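Local coordinates for protein putative glucose-6-phosphate 1-epimerase (Salmonella typhimurium, PDB 2HTA) that probably interconverts the alpha and beta anomers of glucose 6-phosphate and related hexose 6-phosphates as a mutarotase of the aldose 1-epimerase family, at residues H248-V254 with V281-T287. Numbering follows the deposited sequence.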
ATOM      1  N   HIS A 248      -7.970   9.168  -3.825  1.00 19.31           N
ATOM      2  CA  HIS A 248      -8.088   8.050  -4.735  1.00 18.60           C
ATOM      3  C   HIS A 248      -8.385   8.557  -6.128  1.00 18.55           C
ATOM      4  O   HIS A 248      -9.241   9.473  -6.324  1.00 17.35           O
ATOM      5  CB  HIS A 248      -9.207   7.089  -4.276  1.00 18.33           C
ATOM      6  CG  HIS A 248      -9.157   6.742  -2.816  1.00 18.41           C
ATOM      7  ND1 HIS A 248      -8.307   5.783  -2.302  1.00 15.77           N
ATOM      8  CD2 HIS A 248      -9.793   7.295  -1.752  1.00 17.83           C
ATOM      9  CE1 HIS A 248      -8.455   5.724  -0.986  1.00 15.36           C
ATOM     10  NE2 HIS A 248      -9.366   6.618  -0.629  1.00 16.39           N
ATOM     11  N   HIS A 249      -7.639   8.018  -7.107  1.00 19.22           N
ATOM     12  CA  HIS A 249      -7.885   8.370  -8.528  1.00 20.96           C
ATOM     13  C   HIS A 249      -7.928   7.145  -9.407  1.00 20.63           C
ATOM     14  O   HIS A 249      -7.185   6.221  -9.199  1.00 18.37           O
ATOM     15  CB  HIS A 249      -6.817   9.352  -9.024  1.00 24.17           C
ATOM     16  CG  HIS A 249      -7.126  10.786  -8.668  1.00 28.44           C
ATOM     17  ND1 HIS A 249      -6.449  11.472  -7.685  1.00 31.17           N
ATOM     18  CD2 HIS A 249      -8.093  11.627  -9.128  1.00 32.06           C
ATOM     19  CE1 HIS A 249      -6.951  12.695  -7.588  1.00 36.94           C
ATOM     20  NE2 HIS A 249      -7.971  12.807  -8.435  1.00 34.65           N
ATOM     21  N   HIS A 250      -8.819   7.161 -10.402  1.00 19.68           N
ATOM     22  CA  HIS A 250      -8.945   6.099 -11.395  1.00 20.57           C
ATOM     23  C   HIS A 250      -9.470   4.808 -10.785  1.00 20.13           C
ATOM     24  O   HIS A 250      -9.404   3.772 -11.448  1.00 21.13           O
ATOM     25  CB  HIS A 250      -7.630   5.837 -12.194  1.00 20.28           C
ATOM     26  CG  HIS A 250      -6.882   7.083 -12.548  1.00 26.11           C
ATOM     27  ND1 HIS A 250      -7.420   8.078 -13.332  1.00 32.36           N
ATOM     28  CD2 HIS A 250      -5.643   7.510 -12.180  1.00 30.97           C
ATOM     29  CE1 HIS A 250      -6.550   9.071 -13.449  1.00 35.13           C
ATOM     30  NE2 HIS A 250      -5.455   8.750 -12.770  1.00 33.86           N
ATOM     31  N   HIS A 251      -9.954   4.863  -9.547  1.00 19.00           N
ATOM     32  CA  HIS A 251     -10.384   3.684  -8.791  1.00 18.40           C
ATOM     33  C   HIS A 251     -11.858   3.500  -8.945  1.00 20.33           C
ATOM     34  O   HIS A 251     -12.561   4.366  -9.544  1.00 18.20           O
ATOM     35  CB  HIS A 251     -10.120   3.943  -7.245  1.00 22.66           C
ATOM     36  CG  HIS A 251     -10.976   5.041  -6.745  1.00 17.99           C
ATOM     37  ND1 HIS A 251     -10.880   6.320  -7.271  1.00 17.03           N
ATOM     38  CD2 HIS A 251     -12.054   5.045  -5.935  1.00 20.14           C
ATOM     39  CE1 HIS A 251     -11.797   7.083  -6.706  1.00 16.07           C
ATOM     40  NE2 HIS A 251     -12.543   6.334  -5.923  1.00 16.78           N
ATOM     41  N   LEU A 252     -12.353   2.365  -8.417  1.00 19.28           N
ATOM     42  CA  LEU A 252     -13.810   2.142  -8.283  1.00 20.65           C
ATOM     43  C   LEU A 252     -14.302   2.116  -6.846  1.00 18.87           C
ATOM     44  O   LEU A 252     -15.467   2.467  -6.555  1.00 20.20           O
ATOM     45  CB  LEU A 252     -14.221   0.808  -8.934  1.00 21.49           C
ATOM     46  CG  LEU A 252     -15.435   0.755  -9.833  1.00 30.44           C
ATOM     47  CD1 LEU A 252     -15.437   1.971 -10.895  1.00 27.93           C
ATOM     48  CD2 LEU A 252     -15.413  -0.625 -10.511  1.00 27.00           C
ATOM     49  N   ASN A 253     -13.426   1.737  -5.933  1.00 17.79           N
ATOM     50  CA  ASN A 253     -13.805   1.391  -4.596  1.00 18.08           C
ATOM     51  C   ASN A 253     -12.741   1.891  -3.635  1.00 17.20           C
ATOM     52  O   ASN A 253     -11.603   2.175  -4.050  1.00 18.21           O
ATOM     53  CB  ASN A 253     -13.831  -0.167  -4.435  1.00 17.14           C
ATOM     54  CG  ASN A 253     -14.578  -0.858  -5.539  1.00 20.63           C
ATOM     55  OD1 ASN A 253     -14.023  -1.760  -6.212  1.00 17.91           O
ATOM     56  ND2 ASN A 253     -15.865  -0.487  -5.726  1.00 22.05           N
ATOM     57  N   VAL A 254     -13.108   1.986  -2.365  1.00 16.90           N
ATOM     58  CA  VAL A 254     -12.112   2.135  -1.294  1.00 16.94           C
ATOM     59  C   VAL A 254     -12.354   1.004  -0.342  1.00 17.13           C
ATOM     60  O   VAL A 254     -13.506   0.630  -0.178  1.00 17.47           O
ATOM     61  CB  VAL A 254     -12.257   3.481  -0.596  1.00 17.10           C
ATOM     62  CG1 VAL A 254     -11.357   3.590   0.686  1.00 17.29           C
ATOM     63  CG2 VAL A 254     -11.880   4.576  -1.609  1.00 16.33           C
ATOM     64  N   VAL A 281      -6.517   1.920   4.487  1.00 17.42           N
ATOM     65  CA  VAL A 281      -7.452   2.653   3.627  1.00 18.83           C
ATOM     66  C   VAL A 281      -6.871   2.514   2.213  1.00 19.46           C
ATOM     67  O   VAL A 281      -5.835   3.140   1.859  1.00 18.73           O
ATOM     68  CB  VAL A 281      -7.641   4.178   4.054  1.00 19.74           C
ATOM     69  CG1 VAL A 281      -8.501   4.977   3.004  1.00 18.64           C
ATOM     70  CG2 VAL A 281      -8.183   4.327   5.522  1.00 17.00           C
ATOM     71  N   GLU A 282      -7.522   1.656   1.419  1.00 18.22           N
ATOM     72  CA  GLU A 282      -6.946   1.118   0.191  1.00 17.51           C
ATOM     73  C   GLU A 282      -7.628   1.733  -1.019  1.00 17.29           C
ATOM     74  O   GLU A 282      -8.857   1.873  -1.020  1.00 18.18           O
ATOM     75  CB  GLU A 282      -7.192  -0.402   0.170  1.00 18.13           C
ATOM     76  CG  GLU A 282      -6.751  -1.060   1.478  1.00 17.67           C
ATOM     77  CD  GLU A 282      -7.067  -2.545   1.505  1.00 22.15           C
ATOM     78  OE1 GLU A 282      -7.208  -3.154   0.438  1.00 25.54           O
ATOM     79  OE2 GLU A 282      -7.116  -3.103   2.614  1.00 23.01           O
ATOM     80  N   THR A 283      -6.856   2.051  -2.044  1.00 17.80           N
ATOM     81  CA  THR A 283      -7.415   2.484  -3.351  1.00 16.83           C
ATOM     82  C   THR A 283      -7.623   1.248  -4.176  1.00 18.76           C
ATOM     83  O   THR A 283      -6.667   0.493  -4.429  1.00 16.77           O
ATOM     84  CB  THR A 283      -6.451   3.403  -4.107  1.00 17.99           C
ATOM     85  OG1 THR A 283      -6.128   4.524  -3.272  1.00 16.31           O
ATOM     86  CG2 THR A 283      -7.113   3.924  -5.357  1.00 16.91           C
ATOM     87  N   VAL A 284      -8.848   1.042  -4.634  1.00 18.66           N
ATOM     88  CA  VAL A 284      -9.234  -0.306  -5.116  1.00 17.55           C
ATOM     89  C   VAL A 284      -9.995  -0.267  -6.430  1.00 17.59           C
ATOM     90  O   VAL A 284     -10.790   0.628  -6.660  1.00 18.91           O
ATOM     91  CB  VAL A 284     -10.053  -1.058  -4.013  1.00 19.06           C
ATOM     92  CG1 VAL A 284     -10.631  -2.424  -4.512  1.00 19.17           C
ATOM     93  CG2 VAL A 284      -9.200  -1.294  -2.721  1.00 17.90           C
ATOM     94  N   TYR A 285      -9.769  -1.259  -7.300  1.00 18.41           N
ATOM     95  CA  TYR A 285     -10.588  -1.394  -8.494  1.00 18.41           C
ATOM     96  C   TYR A 285     -11.021  -2.864  -8.468  1.00 19.41           C
ATOM     97  O   TYR A 285     -10.295  -3.697  -8.944  1.00 19.42           O
ATOM     98  CB  TYR A 285      -9.776  -1.074  -9.730  1.00 18.34           C
ATOM     99  CG  TYR A 285     -10.676  -0.657 -10.891  1.00 18.12           C
ATOM    100  CD1 TYR A 285     -10.678   0.663 -11.368  1.00 18.56           C
ATOM    101  CD2 TYR A 285     -11.591  -1.564 -11.444  1.00 16.72           C
ATOM    102  CE1 TYR A 285     -11.538   1.101 -12.433  1.00 18.91           C
ATOM    103  CE2 TYR A 285     -12.464  -1.145 -12.532  1.00 21.63           C
ATOM    104  CZ  TYR A 285     -12.410   0.163 -13.024  1.00 23.52           C
ATOM    105  OH  TYR A 285     -13.228   0.568 -14.082  1.00 23.48           O
ATOM    106  N   ALA A 286     -12.127  -3.163  -7.779  1.00 22.43           N
ATOM    107  CA  ALA A 286     -12.495  -4.597  -7.514  1.00 23.08           C
ATOM    108  C   ALA A 286     -13.930  -4.977  -8.027  1.00 22.39           C
ATOM    109  O   ALA A 286     -14.156  -6.112  -8.492  1.00 24.14           O
ATOM    110  CB  ALA A 286     -12.365  -4.954  -6.057  1.00 22.46           C
ATOM    111  N   THR A 287     -14.897  -4.089  -7.881  1.00 20.89           N
ATOM    112  CA  THR A 287     -16.286  -4.474  -8.147  1.00 20.81           C
ATOM    113  C   THR A 287     -16.629  -4.598  -9.661  1.00 21.82           C
ATOM    114  O   THR A 287     -17.740  -5.047 -10.021  1.00 21.86           O
ATOM    115  CB  THR A 287     -17.304  -3.544  -7.419  1.00 20.46           C
ATOM    116  OG1 THR A 287     -17.035  -2.200  -7.793  1.00 20.11           O
ATOM    117  CG2 THR A 287     -17.154  -3.583  -5.948  1.00 21.58           C
TER
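The amide of N253 fastens the start of its strand to the corner at T287. N253 OD1 takes two backbone N-H groups, from A286 N at 2.8 Å and from T287 N at 3.0 Å, while N253 ND2 donates to T287 OG1 (2.9 Å, 162°), which lies in the amide plane. With N253 CG beside its own backbone N, chi1 -48° brings the amide to A286 and T287; the two backbone donors on OD1 set its flip, and the bond from ND2 agrees with it. Backbone bonds join the strands: V284 O accepts from both L252 N (2.9 Å) and N253 N, a classic beta bulge, and V284 N returns a bond to N253 O. On the side of T283 and V254, the H248 ring meets T283 OG1 at its edge, ND1 to OG1 2.7 Å, and V254 CG2 lies over one ring face. S233 binds H248 NE2 and Q302 binds T283 OG1, so this buried polar pair is held from both ends. Apolar contacts flank the bonds: L252 CB sits over the Y285 ring, 4.2 Å from its centroid, a CH-pi contact, and V254 CG1 meets V281 CG1 at 3.9 Å. The strand pinned here carries E282, the probable catalytic glutamate, whose carboxylate end leads away from 248-254, to H179; side-chain and backbone bonds thus secure neighbouring T283 and V284 within the mutarotase beta-sandwich.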